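Local structure of nucleocapsid (Crimean-congo hemorrhagic fever virus, 4AKL) at residues E94-N99 with S310-Y315; I103-E108 with I120-N125; V115-I120 with R372-P377; A129-R134 with F466-N471. The protein probably binds single- and double-stranded RNA, is thought to help package the viral genome, and probably cuts double-stranded DNA without sequence specificity. All coordinates share one frame; numbering follows the deposited sequence.

Interaction 1 of 4, residues E94-N99 with S310-Y315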
# COMPACT_ATOMS: atom_id res chain seq x y z
N GLU A 94 17.30 4.41 10.56
CA GLU A 94 18.11 5.64 10.33
C GLU A 94 17.53 6.48 9.20
O GLU A 94 17.55 7.71 9.26
CB GLU A 94 19.59 5.30 10.10
CG GLU A 94 20.62 6.51 10.02
CD GLU A 94 20.67 7.48 11.28
OE1 GLU A 94 20.03 7.23 12.34
OE2 GLU A 94 21.36 8.52 11.17
N TRP A 95 16.97 5.84 8.18
CA TRP A 95 16.44 6.60 7.05
C TRP A 95 15.45 7.74 7.50
O TRP A 95 15.53 8.85 6.99
CB TRP A 95 15.80 5.67 6.04
CG TRP A 95 15.38 6.36 4.76
CD1 TRP A 95 16.10 6.43 3.61
CD2 TRP A 95 14.15 7.06 4.51
NE1 TRP A 95 15.40 7.15 2.64
CE2 TRP A 95 14.20 7.54 3.17
CE3 TRP A 95 13.01 7.34 5.28
CZ2 TRP A 95 13.15 8.28 2.59
CZ3 TRP A 95 11.96 8.10 4.69
CH2 TRP A 95 12.04 8.54 3.37
N PHE A 96 14.55 7.45 8.44
CA PHE A 96 13.59 8.45 8.95
C PHE A 96 14.29 9.64 9.62
O PHE A 96 13.86 10.77 9.46
CB PHE A 96 12.54 7.77 9.87
CG PHE A 96 11.65 6.88 9.10
CD1 PHE A 96 10.57 7.41 8.41
CD2 PHE A 96 11.92 5.51 8.99
CE1 PHE A 96 9.74 6.59 7.64
CE2 PHE A 96 11.10 4.69 8.22
CZ PHE A 96 10.02 5.23 7.55
N GLU A 97 15.37 9.36 10.31
CA GLU A 97 16.20 10.39 10.94
C GLU A 97 16.87 11.30 9.90
O GLU A 97 16.96 12.51 10.10
CB GLU A 97 17.28 9.72 11.79
CG GLU A 97 17.51 10.42 13.12
CD GLU A 97 16.37 10.17 14.06
OE1 GLU A 97 16.23 9.00 14.52
OE2 GLU A 97 15.61 11.15 14.33
N LYS A 98 17.34 10.72 8.80
CA LYS A 98 18.00 11.50 7.69
C LYS A 98 17.02 12.15 6.70
O LYS A 98 17.44 12.99 5.91
CB LYS A 98 18.97 10.61 6.89
CG LYS A 98 20.16 10.12 7.68
CD LYS A 98 20.76 8.78 7.13
CE LYS A 98 21.40 8.96 5.75
NZ LYS A 98 22.23 7.77 5.37
N ASN A 99 15.73 11.75 6.72
CA ASN A 99 14.73 12.21 5.69
C ASN A 99 13.47 12.84 6.23
O ASN A 99 12.46 12.96 5.52
CB ASN A 99 14.37 11.05 4.77
CG ASN A 99 15.46 10.72 3.82
OD1 ASN A 99 15.64 11.41 2.81
ND2 ASN A 99 16.22 9.68 4.13
N SER A 310 5.58 -0.26 8.24
CA SER A 310 6.03 -0.92 9.44
C SER A 310 7.29 -0.29 10.08
O SER A 310 7.37 -0.21 11.32
CB SER A 310 6.18 -2.44 9.22
OG SER A 310 4.84 -3.04 9.05
N TYR A 311 8.23 0.16 9.24
CA TYR A 311 9.45 0.80 9.72
C TYR A 311 9.15 2.22 10.26
O TYR A 311 9.76 2.67 11.26
CB TYR A 311 10.55 0.81 8.64
CG TYR A 311 11.50 -0.35 8.80
CD1 TYR A 311 12.53 -0.29 9.69
CD2 TYR A 311 11.33 -1.53 8.08
CE1 TYR A 311 13.41 -1.36 9.87
CE2 TYR A 311 12.19 -2.60 8.25
CZ TYR A 311 13.22 -2.51 9.14
OH TYR A 311 14.03 -3.58 9.32
N TYR A 312 8.20 2.91 9.62
CA TYR A 312 7.77 4.19 10.10
C TYR A 312 7.23 4.06 11.55
O TYR A 312 7.51 4.92 12.40
CB TYR A 312 6.71 4.76 9.18
CG TYR A 312 6.13 6.03 9.67
CD1 TYR A 312 6.93 7.16 9.80
CD2 TYR A 312 4.79 6.13 10.02
CE1 TYR A 312 6.41 8.38 10.28
CE2 TYR A 312 4.24 7.36 10.50
CZ TYR A 312 5.05 8.46 10.62
OH TYR A 312 4.53 9.66 11.10
N TRP A 313 6.48 2.99 11.83
CA TRP A 313 5.89 2.82 13.15
C TRP A 313 6.95 2.50 14.17
O TRP A 313 6.89 3.01 15.29
CB TRP A 313 4.74 1.78 13.15
CG TRP A 313 3.56 2.24 12.30
CD1 TRP A 313 3.07 3.54 12.19
CD2 TRP A 313 2.77 1.44 11.44
NE1 TRP A 313 2.01 3.57 11.32
CE2 TRP A 313 1.80 2.30 10.84
CE3 TRP A 313 2.76 0.08 11.12
CZ2 TRP A 313 0.86 1.84 9.96
CZ3 TRP A 313 1.83 -0.37 10.23
CH2 TRP A 313 0.89 0.50 9.66
N LEU A 314 7.93 1.69 13.79
CA LEU A 314 9.08 1.50 14.64
C LEU A 314 9.76 2.83 14.96
O LEU A 314 10.01 3.13 16.14
CB LEU A 314 10.10 0.62 13.99
CG LEU A 314 9.83 -0.83 13.70
CD1 LEU A 314 11.15 -1.43 13.16
CD2 LEU A 314 9.33 -1.59 14.96
N TYR A 315 10.02 3.63 13.93
CA TYR A 315 10.62 4.95 14.13
C TYR A 315 9.77 5.79 15.09
O TYR A 315 10.28 6.26 16.10
CB TYR A 315 10.89 5.61 12.78
CG TYR A 315 11.03 7.06 12.85
CD1 TYR A 315 12.25 7.66 13.25
CD2 TYR A 315 9.99 7.87 12.51
CE1 TYR A 315 12.37 9.07 13.29
CE2 TYR A 315 10.11 9.27 12.57
CZ TYR A 315 11.29 9.85 12.96
OH TYR A 315 11.38 11.24 13.00
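Segments 94-98 and 310-315, on helices 86-98 and 306-316, cross at -74°, their axes 9.8 Å apart at closest approach and Phe96 facing Tyr315 as the nearest CA pair. Phe96 bridges the gap. Its CG stands anti to the carbonyl carbon, and the ring reaches across until Phe96 CZ lies 3.6 Å from Tyr312 CA. Tyr312 CA sits over one face, 4.0 Å from the Phe96 ring centroid, a CH-pi contact made by backbone rather than side chain. Further along, Phe96 CE1 meets Tyr312 CD1 at the edge of the tyrosine ring, the two planes inclined at 49°, and CE2 touches Tyr311 CB. Tyr315, its CG anti to the backbone N, places its ring across the root of Phe96: Phe96 CB stands 3.4 Å from the Tyr315 centroid, 14° off the normal. These two rings are nearly parallel but slid apart, so they overlap little. The Glu97 carboxylate reaches the rim of the Tyr315 ring. Tyrosine suits positions 311 and 312 because the hydroxyls find partners beyond the contact, Tyr312 OH at Asp107 OD1 and Tyr311 OH at Ala83 O. The helices are therefore joined here by apolar, weakly directional dispersion and CH-pi contacts.

Interaction 2 of 4, residues I103-E108 with I120-N125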
# COMPACT_ATOMS: atom_id res chain seq x y z
N ILE A 103 9.13 13.87 4.49
CA ILE A 103 7.89 13.24 4.88
C ILE A 103 7.04 14.07 5.83
O ILE A 103 6.02 13.61 6.31
CB ILE A 103 8.16 11.88 5.47
CG1 ILE A 103 8.74 11.95 6.89
CG2 ILE A 103 9.10 11.09 4.52
CD1 ILE A 103 8.66 10.62 7.64
N LYS A 104 7.46 15.30 6.09
CA LYS A 104 6.81 16.17 7.06
C LYS A 104 5.30 16.39 6.77
O LYS A 104 4.53 16.64 7.69
CB LYS A 104 7.58 17.53 7.19
CG LYS A 104 7.53 18.42 5.98
CD LYS A 104 7.88 19.93 6.28
CE LYS A 104 9.40 20.23 6.39
NZ LYS A 104 9.77 21.58 5.77
N SER A 105 4.89 16.29 5.50
CA SER A 105 3.50 16.59 5.13
C SER A 105 2.47 15.68 5.83
O SER A 105 1.36 16.12 6.18
CB SER A 105 3.30 16.60 3.58
OG SER A 105 3.48 15.33 3.00
N TRP A 106 2.86 14.42 6.05
CA TRP A 106 2.08 13.46 6.82
C TRP A 106 2.62 13.20 8.22
O TRP A 106 1.83 13.07 9.17
CB TRP A 106 1.90 12.12 6.04
CG TRP A 106 3.10 11.53 5.34
CD1 TRP A 106 3.61 11.90 4.13
CD2 TRP A 106 3.90 10.47 5.80
NE1 TRP A 106 4.68 11.14 3.81
CE2 TRP A 106 4.89 10.24 4.82
CE3 TRP A 106 3.89 9.68 6.94
CZ2 TRP A 106 5.85 9.26 4.94
CZ3 TRP A 106 4.86 8.71 7.08
CH2 TRP A 106 5.82 8.50 6.07
N ASP A 107 3.94 13.11 8.37
CA ASP A 107 4.56 12.81 9.68
C ASP A 107 4.27 13.87 10.75
O ASP A 107 3.91 13.53 11.88
CB ASP A 107 6.09 12.56 9.50
CG ASP A 107 6.84 12.39 10.84
OD1 ASP A 107 6.47 11.48 11.65
OD2 ASP A 107 7.84 13.16 11.05
N GLU A 108 4.41 15.14 10.40
CA GLU A 108 4.14 16.24 11.34
C GLU A 108 2.62 16.49 11.55
O GLU A 108 2.21 17.27 12.42
CB GLU A 108 4.87 17.53 10.90
CG GLU A 108 6.36 17.47 11.21
CD GLU A 108 7.11 18.79 10.95
OE1 GLU A 108 6.52 19.79 10.45
OE2 GLU A 108 8.33 18.82 11.24
N ILE A 120 -4.74 14.76 -0.66
CA ILE A 120 -4.18 13.89 -1.67
C ILE A 120 -2.62 14.01 -1.67
O ILE A 120 -1.95 13.04 -1.90
CB ILE A 120 -4.82 14.17 -3.06
CG1 ILE A 120 -4.42 13.12 -4.09
CG2 ILE A 120 -4.43 15.56 -3.55
CD1 ILE A 120 -4.90 11.75 -3.83
N GLU A 121 -2.08 15.21 -1.37
CA GLU A 121 -0.64 15.45 -1.41
C GLU A 121 0.06 14.58 -0.35
O GLU A 121 1.11 14.06 -0.59
CB GLU A 121 -0.28 16.93 -1.15
CG GLU A 121 -0.59 17.97 -2.23
CD GLU A 121 -2.08 18.46 -2.28
OE1 GLU A 121 -2.89 18.09 -1.38
OE2 GLU A 121 -2.39 19.21 -3.24
N GLN A 122 -0.58 14.45 0.83
CA GLN A 122 -0.09 13.57 1.91
C GLN A 122 -0.01 12.12 1.44
O GLN A 122 0.92 11.42 1.81
CB GLN A 122 -0.94 13.70 3.17
CG GLN A 122 -0.88 15.09 3.81
CD GLN A 122 -1.86 15.25 4.94
OE1 GLN A 122 -3.04 15.12 4.72
NE2 GLN A 122 -1.37 15.53 6.15
N LEU A 123 -0.97 11.68 0.61
CA LEU A 123 -0.94 10.32 0.04
C LEU A 123 0.18 10.19 -0.96
O LEU A 123 0.95 9.21 -0.88
CB LEU A 123 -2.24 9.89 -0.67
CG LEU A 123 -3.49 9.70 0.15
CD1 LEU A 123 -4.71 9.33 -0.68
CD2 LEU A 123 -3.21 8.61 1.25
N PHE A 124 0.28 11.16 -1.89
CA PHE A 124 1.34 11.08 -2.92
C PHE A 124 2.71 11.12 -2.32
O PHE A 124 3.56 10.32 -2.72
CB PHE A 124 1.22 12.18 -3.96
CG PHE A 124 0.08 12.01 -4.92
CD1 PHE A 124 -0.49 10.75 -5.17
CD2 PHE A 124 -0.41 13.09 -5.59
CE1 PHE A 124 -1.54 10.63 -6.09
CE2 PHE A 124 -1.45 12.96 -6.50
CZ PHE A 124 -2.01 11.71 -6.74
N ASN A 125 2.93 12.02 -1.34
CA ASN A 125 4.20 12.13 -0.67
C ASN A 125 4.60 10.82 0.02
O ASN A 125 5.77 10.43 -0.02
CB ASN A 125 4.15 13.30 0.33
CG ASN A 125 5.48 13.51 1.09
OD1 ASN A 125 5.88 12.69 1.92
ND2 ASN A 125 6.15 14.62 0.81
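Trp106 and Asn125 meet at about a right angle, the indole and amide planes 70° apart. Asn125 holds CG anti to its backbone N and so extends toward helix 104-107, bringing its amide oxygen to the edge of the indole where NE1 lies. The resulting bond, from Trp106 NE1 to Asn125 OD1, is short at 2.7 Å but bent, with an N-H...O angle of 135°, and the nitrogen stands above the carbonyl plane of the amide. Trp106 itself takes the crowded first torsion, CG between the backbone N and the carbonyl carbon. One turn earlier on helix 120-136, Gln122 sends its extended chain to the backbone of Ser105. Gln122 NE2 donates to Ser105 O over 2.8 Å, a much straighter bond at 165°. Between these two bonds Ser105 OG rests against the asparagine, 3.3 Å from Asn125 CG, in van der Waals contact. Both amides also use their second ends: Asn125 ND2 donates to Thr102 O, and Gln122 OE1 accepts from the N of Lys119, the N-cap residue three positions earlier, which makes one half of a capping box. Amide side chains suit these places because each can donate and accept at once. Short helix and long one are thus joined directionally, with the buried indole N-H satisfied and each amide's rotation fixed from two ends.

Interaction 3 of 4, residues V115-I120 with R372-P377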
# COMPACT_ATOMS: atom_id res chain seq x y z
N VAL A 115 -7.45 11.20 12.91
CA VAL A 115 -8.82 11.69 12.96
C VAL A 115 -9.44 11.90 11.57
O VAL A 115 -10.57 11.50 11.35
CB VAL A 115 -8.87 13.03 13.74
CG1 VAL A 115 -10.25 13.62 13.75
CG2 VAL A 115 -8.34 12.84 15.24
N GLU A 116 -8.68 12.51 10.65
CA GLU A 116 -9.21 12.97 9.36
C GLU A 116 -8.62 12.27 8.16
O GLU A 116 -7.47 11.73 8.18
CB GLU A 116 -8.94 14.46 9.13
CG GLU A 116 -9.17 15.44 10.30
CD GLU A 116 -10.63 15.86 10.50
OE1 GLU A 116 -11.52 15.26 9.83
OE2 GLU A 116 -10.87 16.79 11.33
N VAL A 117 -9.41 12.30 7.11
CA VAL A 117 -9.04 11.91 5.79
C VAL A 117 -7.80 12.70 5.37
O VAL A 117 -7.70 13.90 5.65
CB VAL A 117 -10.21 12.18 4.81
CG1 VAL A 117 -9.75 12.00 3.34
CG2 VAL A 117 -11.43 11.27 5.16
N PRO A 118 -6.85 12.05 4.73
CA PRO A 118 -5.70 12.80 4.28
C PRO A 118 -5.98 13.65 3.04
O PRO A 118 -6.87 13.35 2.27
CB PRO A 118 -4.69 11.72 3.94
CG PRO A 118 -5.44 10.54 3.63
CD PRO A 118 -6.71 10.61 4.44
N LYS A 119 -5.22 14.72 2.89
CA LYS A 119 -5.15 15.46 1.62
C LYS A 119 -4.44 14.57 0.61
O LYS A 119 -3.60 13.72 0.97
CB LYS A 119 -4.39 16.75 1.82
CG LYS A 119 -5.17 17.73 2.73
CD LYS A 119 -4.24 18.67 3.59
CE LYS A 119 -4.11 18.13 5.05
NZ LYS A 119 -2.88 18.60 5.82
N ILE A 120 -4.74 14.76 -0.66
CA ILE A 120 -4.18 13.89 -1.67
C ILE A 120 -2.62 14.01 -1.67
O ILE A 120 -1.95 13.04 -1.90
CB ILE A 120 -4.82 14.17 -3.06
CG1 ILE A 120 -4.42 13.12 -4.09
CG2 ILE A 120 -4.43 15.56 -3.55
CD1 ILE A 120 -4.90 11.75 -3.83
N ARG A 372 -12.98 3.86 7.29
CA ARG A 372 -11.59 3.46 7.38
C ARG A 372 -10.88 3.27 6.10
O ARG A 372 -9.68 3.34 6.07
CB ARG A 372 -11.47 2.13 8.15
CG ARG A 372 -11.16 2.27 9.60
CD ARG A 372 -11.97 3.31 10.26
NE ARG A 372 -12.08 3.27 11.73
CZ ARG A 372 -11.42 2.51 12.64
NH1 ARG A 372 -10.48 1.59 12.36
NH2 ARG A 372 -11.74 2.70 13.92
N ILE A 373 -11.61 3.01 5.04
CA ILE A 373 -11.00 2.87 3.75
C ILE A 373 -10.22 4.16 3.40
O ILE A 373 -9.24 4.14 2.62
CB ILE A 373 -12.10 2.50 2.70
CG1 ILE A 373 -11.50 1.90 1.41
CG2 ILE A 373 -12.97 3.74 2.36
CD1 ILE A 373 -10.64 0.57 1.56
N TYR A 374 -10.64 5.29 3.98
CA TYR A 374 -10.00 6.54 3.67
C TYR A 374 -8.75 6.87 4.46
O TYR A 374 -8.04 7.82 4.11
CB TYR A 374 -10.98 7.67 3.89
CG TYR A 374 -12.11 7.68 2.92
CD1 TYR A 374 -11.86 7.76 1.55
CD2 TYR A 374 -13.43 7.65 3.37
CE1 TYR A 374 -12.90 7.78 0.63
CE2 TYR A 374 -14.47 7.68 2.46
CZ TYR A 374 -14.18 7.74 1.08
OH TYR A 374 -15.20 7.77 0.18
N MET A 375 -8.49 6.12 5.51
CA MET A 375 -7.35 6.37 6.38
C MET A 375 -6.05 6.44 5.63
O MET A 375 -5.85 5.68 4.67
CB MET A 375 -7.24 5.25 7.43
CG MET A 375 -6.27 5.53 8.52
SD MET A 375 -6.32 4.24 9.80
CE MET A 375 -7.79 4.68 10.65
N HIS A 376 -5.17 7.33 6.04
CA HIS A 376 -3.82 7.44 5.43
C HIS A 376 -3.04 6.19 5.75
O HIS A 376 -3.14 5.65 6.88
CB HIS A 376 -3.11 8.67 5.94
CG HIS A 376 -1.81 8.98 5.25
ND1 HIS A 376 -0.64 8.31 5.52
CD2 HIS A 376 -1.49 9.92 4.33
CE1 HIS A 376 0.33 8.81 4.79
NE2 HIS A 376 -0.15 9.80 4.06
N PRO A 377 -2.23 5.69 4.77
CA PRO A 377 -1.54 4.41 4.93
C PRO A 377 -0.44 4.33 5.96
O PRO A 377 0.08 3.21 6.21
CB PRO A 377 -0.93 4.16 3.54
CG PRO A 377 -0.81 5.50 2.91
CD PRO A 377 -2.05 6.19 3.39
O HOH W 1 -5.96 9.50 7.93
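The imidazole of His376 has Pro377 CD over one face, 3.2 Å above the plane and offset toward the rim, while Pro118 lies in plane at its edge, CB 3.7 Å from His376 CD2. The Tyr374 ring carries Ile373 CG2 over the centre of one face. It is the root of this tyrosine that meets the other segment: Val117 CG2 packs 3.8 Å from Tyr374 CB, the two side chains lying side by side and pointing the same way. Between these points the pyrrolidine of Pro118 fits closely against backbone, with CD 3.1 Å from Tyr374 O. Proline suits this spot, offering a compact apolar ring that needs no hydrogen-bond partner. A water adds a polar bridge between the segments, donating to Glu116 O over 2.7 Å and accepting from His376 N over 3.0 Å. His376 is fixed from both ring nitrogens, NE2 to Gln122 O and ND1 to Ala378 N, a pairing consistent with a neutral ring protonated at NE2. A triethylene glycol, probably from the crystallisation liquor, lies about 4 Å from the Tyr374 side chain. The contact packs the connection between helices 110-113 and 120-136 against that between helices 355-360 and 385-392, loop on loop within a largely helical fold.

Interaction 4 of 4, residues A129-R134 with F466-N471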
# COMPACT_ATOMS: atom_id res chain seq x y z
N ALA A 129 7.78 8.64 -0.84
CA ALA A 129 8.69 8.38 0.26
C ALA A 129 9.02 6.88 0.41
O ALA A 129 10.14 6.52 0.71
CB ALA A 129 8.16 8.97 1.56
N ALA A 130 8.03 6.03 0.20
CA ALA A 130 8.19 4.58 0.31
C ALA A 130 9.13 4.04 -0.76
O ALA A 130 9.94 3.18 -0.50
CB ALA A 130 6.84 3.88 0.23
N LEU A 131 9.00 4.54 -1.96
CA LEU A 131 9.91 4.13 -3.02
C LEU A 131 11.34 4.64 -2.74
O LEU A 131 12.31 3.90 -2.90
CB LEU A 131 9.40 4.58 -4.36
CG LEU A 131 8.08 3.94 -4.82
CD1 LEU A 131 7.45 4.79 -6.04
CD2 LEU A 131 8.20 2.42 -5.20
N LYS A 132 11.45 5.89 -2.30
CA LYS A 132 12.75 6.43 -1.92
C LYS A 132 13.46 5.62 -0.82
O LYS A 132 14.64 5.30 -0.96
CB LYS A 132 12.62 7.89 -1.49
CG LYS A 132 14.00 8.60 -1.22
CD LYS A 132 13.82 10.13 -1.12
CE LYS A 132 15.05 10.83 -0.45
NZ LYS A 132 16.30 10.35 -1.02
N TRP A 133 12.72 5.30 0.25
CA TRP A 133 13.21 4.52 1.33
C TRP A 133 13.76 3.21 0.79
O TRP A 133 14.90 2.86 1.13
CB TRP A 133 12.09 4.28 2.32
CG TRP A 133 12.38 3.45 3.51
CD1 TRP A 133 12.79 3.88 4.75
CD2 TRP A 133 12.25 2.05 3.59
NE1 TRP A 133 12.93 2.81 5.61
CE2 TRP A 133 12.60 1.67 4.93
CE3 TRP A 133 11.87 1.06 2.69
CZ2 TRP A 133 12.57 0.32 5.37
CZ3 TRP A 133 11.84 -0.29 3.13
CH2 TRP A 133 12.19 -0.63 4.46
N ARG A 134 12.98 2.50 -0.03
CA ARG A 134 13.41 1.25 -0.62
C ARG A 134 14.72 1.39 -1.45
O ARG A 134 15.64 0.62 -1.27
CB ARG A 134 12.31 0.67 -1.51
CG ARG A 134 11.15 0.15 -0.74
CD ARG A 134 9.99 -0.13 -1.58
NE ARG A 134 8.96 -0.91 -0.80
CZ ARG A 134 8.73 -2.22 -0.88
NH1 ARG A 134 9.42 -3.01 -1.72
NH2 ARG A 134 7.76 -2.76 -0.14
N PHE A 466 6.35 -8.28 0.69
CA PHE A 466 7.38 -7.26 0.63
C PHE A 466 7.49 -6.51 -0.68
O PHE A 466 8.37 -5.70 -0.83
CB PHE A 466 8.72 -7.87 1.03
CG PHE A 466 8.66 -8.45 2.39
CD1 PHE A 466 8.74 -7.63 3.49
CD2 PHE A 466 8.47 -9.81 2.58
CE1 PHE A 466 8.63 -8.17 4.82
CE2 PHE A 466 8.36 -10.33 3.87
CZ PHE A 466 8.45 -9.49 5.00
N GLN A 467 6.57 -6.77 -1.59
CA GLN A 467 6.44 -6.02 -2.83
C GLN A 467 5.61 -4.78 -2.63
O GLN A 467 4.68 -4.79 -1.89
CB GLN A 467 5.79 -6.89 -3.93
CG GLN A 467 6.76 -7.81 -4.56
CD GLN A 467 6.14 -9.00 -5.25
OE1 GLN A 467 4.96 -9.37 -5.01
NE2 GLN A 467 6.93 -9.64 -6.11
N ASN A 468 5.99 -3.71 -3.30
CA ASN A 468 5.22 -2.46 -3.34
C ASN A 468 4.54 -2.49 -4.67
O ASN A 468 5.20 -2.75 -5.72
CB ASN A 468 6.14 -1.25 -3.16
CG ASN A 468 5.49 0.11 -3.54
OD1 ASN A 468 4.96 0.31 -4.65
ND2 ASN A 468 5.57 1.06 -2.62
N ALA A 469 3.23 -2.22 -4.69
CA ALA A 469 2.47 -2.32 -5.95
C ALA A 469 1.86 -0.98 -6.38
O ALA A 469 0.93 -0.97 -7.22
CB ALA A 469 1.38 -3.42 -5.85
N TYR A 470 2.39 0.12 -5.85
CA TYR A 470 1.88 1.44 -6.17
C TYR A 470 1.87 1.72 -7.69
O TYR A 470 0.86 2.21 -8.15
CB TYR A 470 2.63 2.58 -5.44
CG TYR A 470 2.08 3.97 -5.82
CD1 TYR A 470 0.75 4.27 -5.60
CD2 TYR A 470 2.88 4.97 -6.39
CE1 TYR A 470 0.22 5.49 -5.93
CE2 TYR A 470 2.34 6.22 -6.71
CZ TYR A 470 1.00 6.46 -6.47
OH TYR A 470 0.39 7.65 -6.76
N ASN A 471 2.95 1.38 -8.42
CA ASN A 471 3.04 1.63 -9.91
C ASN A 471 2.50 0.55 -10.84
O ASN A 471 2.82 0.51 -11.99
CB ASN A 471 4.51 1.93 -10.33
CG ASN A 471 5.01 3.19 -9.75
OD1 ASN A 471 4.34 4.23 -9.85
ND2 ASN A 471 6.18 3.15 -9.14
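An Asx turn in the C-terminal loop packs here against one side of helix 120-136. In the turn Asn468 OD1 accepts from Tyr470 N over 2.8 Å, which fixes the Asn468 side chain against its own backbone. Arg134 reaches the loop just before the turn. Its chain is extended from CG to NE, and the guanidinium meets the backbone oxygen of Phe466 end-on: Arg134 NH1 donates to Phe466 O at 3.0 Å and Arg134 NH2 to the same atom at 3.1 Å. The oxygen lies close to the guanidinium plane, yet the two donors differ in their approach to it, NH1 coming in the carbonyl plane and NH2 well above it. Over one face of the guanidinium, near its centre, sits Asn468 CB, 3.6 Å from Arg134 CZ. Asn468 holds CG anti to its backbone N, and its amide turns toward Leu131, with Leu131 CD2 3.9 Å from Asn468 OD1. The other methyl, Leu131 CD1, rests 3.7 Å from Asn471 ND2, so the two methyls of Leu131 each touch a different asparagine, and Ala130 is small enough to let the loop come close. Asp305 completes the network: its OD2 forms a salt bridge with Arg134 NE and accepts a hydrogen bond from Asn468 ND2. The buried arginine, whose charge is probably balanced by the Asp305 carboxylate, thus satisfies a main-chain carbonyl, and the same carboxylate ties down the turn residue. Such a shared charge would be expected to keep Asp305 ionised and the guanidinium firmly oriented between helix and loop.

In the fold
Helix 120-136 runs through the group: interaction 2 uses its first turns and interaction 4 its later ones, their centres 15 Å apart, while interaction 3 includes the approach to its start. Interactions 2 and 3 are the closest pair, with centres 11 Å apart, sharing Ile120 and packed together where Leu123 CD2 lies 3.4 Å from Pro377 CD. Interaction 2 is nested along the chain inside the loop closed by interaction 1, and the two touch where Phe96 CD1 lies 3.8 Å from Ile103 CD1. Trp133 connects interactions 1 and 4, its ring meeting Trp95, Phe96 and Tyr311. Interactions 3 and 4 do not touch, their nearest atoms being about 7 Å apart.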